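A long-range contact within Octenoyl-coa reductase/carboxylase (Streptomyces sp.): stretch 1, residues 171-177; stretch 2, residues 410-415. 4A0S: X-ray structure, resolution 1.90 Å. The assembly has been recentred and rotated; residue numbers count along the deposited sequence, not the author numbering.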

# COMPACT_ATOMS: atom_id res chain seq x y z
N GLY A 171 24.93 18.35 17.75
CA GLY A 171 24.93 16.92 17.59
C GLY A 171 25.46 16.16 18.80
O GLY A 171 25.87 16.75 19.81
N GLY A 172 25.47 14.84 18.66
CA GLY A 172 25.73 13.96 19.78
C GLY A 172 27.18 13.60 20.04
O GLY A 172 27.47 12.93 21.03
N LEU A 173 28.10 14.02 19.18
CA LEU A 173 29.52 13.75 19.45
C LEU A 173 30.09 14.84 20.35
O LEU A 173 30.95 15.64 19.97
CB LEU A 173 30.31 13.57 18.16
CG LEU A 173 30.06 12.21 17.52
CD1 LEU A 173 30.44 12.26 16.06
CD2 LEU A 173 30.84 11.13 18.22
N ALA A 174 29.58 14.86 21.57
CA ALA A 174 29.85 15.93 22.51
C ALA A 174 29.34 15.42 23.83
O ALA A 174 28.71 14.37 23.88
CB ALA A 174 29.07 17.18 22.11
N GLU A 175 29.58 16.18 24.88
CA GLU A 175 29.13 15.78 26.20
C GLU A 175 27.65 16.08 26.36
O GLU A 175 26.98 15.46 27.17
CB GLU A 175 29.96 16.47 27.27
CG GLU A 175 31.42 16.02 27.26
CD GLU A 175 32.10 16.21 28.60
OE1 GLU A 175 31.85 17.23 29.26
OE2 GLU A 175 32.87 15.32 29.02
N TYR A 176 27.15 17.02 25.57
CA TYR A 176 25.72 17.30 25.56
C TYR A 176 25.26 17.39 24.15
O TYR A 176 26.03 17.75 23.26
CB TYR A 176 25.40 18.63 26.26
CG TYR A 176 25.73 18.60 27.72
CD1 TYR A 176 27.00 18.97 28.15
CD2 TYR A 176 24.79 18.20 28.66
CE1 TYR A 176 27.33 18.95 29.48
CE2 TYR A 176 25.12 18.16 30.02
CZ TYR A 176 26.41 18.54 30.40
OH TYR A 176 26.81 18.52 31.72
N GLY A 177 23.98 17.11 23.96
CA GLY A 177 23.35 17.19 22.65
C GLY A 177 22.05 17.94 22.89
O GLY A 177 21.45 17.83 23.96
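Stretch 2, residues 410-415: AVLCMA

Stretch 2 leaves a strand at Leu-412 and runs as loop through Cys-413 and Met-414, lying along Gly-172 to Tyr-176, where stretch 1 passes from loop into strand. The two chains run in broadly the same direction, and partners advance together only in general. No clear direct hydrogen bond joins them; packing and a bridging water are the plain links.

Gly-172 offers its carbonyl: O lies 3.4 Å from Cys-413 SG, and the same oxygen accepts a weak hydrogen bond from Ala-174 N at 2.9 Å, which closes a tight turn at Leu-173 (phi/psi -85/66). Leu-173, chi1 m and chi2 t, starts sideways but brings its end inward, placing CD2 3.6 Å from CB of Val-411, a residue whose CA-to-CB bond points toward stretch 1. Ala-174 turns its methyl away in an extended backbone, so its carbonyl does the touching, O 3.1 Å from Cys-413 CB.

The nearest CA atoms are those of Glu-175 and Met-414, 5.0 Å apart. A water donates to both Glu-175 OE2 (2.9 Å) and Cys-413 O (2.6 Å), bridging side chain to backbone. Met-414 (t, t, m) shows how a long side chain that starts sideways can still reach inward: CE sits 3.2 Å from Glu-175 O and over one face of the Tyr-176 ring, 3.9 Å from its centroid, a CH-pi contact.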

# COMPACT_ATOMS: atom_id res chain seq x y z
N ALA A 410 31.45 3.05 18.14
CA ALA A 410 30.85 3.86 19.16
C ALA A 410 31.87 4.88 19.61
O ALA A 410 33.08 4.65 19.52
CB ALA A 410 30.42 3.00 20.32
N VAL A 411 31.37 5.99 20.12
CA VAL A 411 32.21 6.97 20.77
C VAL A 411 31.60 7.23 22.13
O VAL A 411 30.44 7.63 22.24
CB VAL A 411 32.32 8.29 19.93
CG1 VAL A 411 33.12 9.35 20.67
CG2 VAL A 411 32.97 8.02 18.57
N LEU A 412 32.38 6.98 23.17
CA LEU A 412 31.98 7.40 24.50
C LEU A 412 32.10 8.90 24.50
O LEU A 412 33.03 9.47 23.93
CB LEU A 412 32.89 6.80 25.57
CG LEU A 412 32.95 5.28 25.64
CD1 LEU A 412 34.09 4.81 26.58
CD2 LEU A 412 31.59 4.66 26.00
N CYS A 413 31.13 9.56 25.12
CA CYS A 413 31.18 10.99 25.20
C CYS A 413 31.38 11.33 26.64
O CYS A 413 32.52 11.42 27.11
CB CYS A 413 29.91 11.60 24.61
SG CYS A 413 29.81 11.21 22.87
N MET A 414 30.28 11.48 27.37
CA MET A 414 30.39 11.69 28.79
C MET A 414 30.69 10.40 29.54
O MET A 414 31.29 10.45 30.60
CB MET A 414 29.13 12.36 29.32
CG MET A 414 29.33 13.05 30.65
SD MET A 414 27.76 13.75 31.15
CE MET A 414 27.84 15.32 30.27
N ALA A 415 30.28 9.24 29.01
CA ALA A 415 30.55 7.97 29.70
C ALA A 415 32.06 7.81 29.88
O ALA A 415 32.80 7.82 28.90
CB ALA A 415 29.98 6.80 28.93
O HOH W 1 34.20 13.36 27.32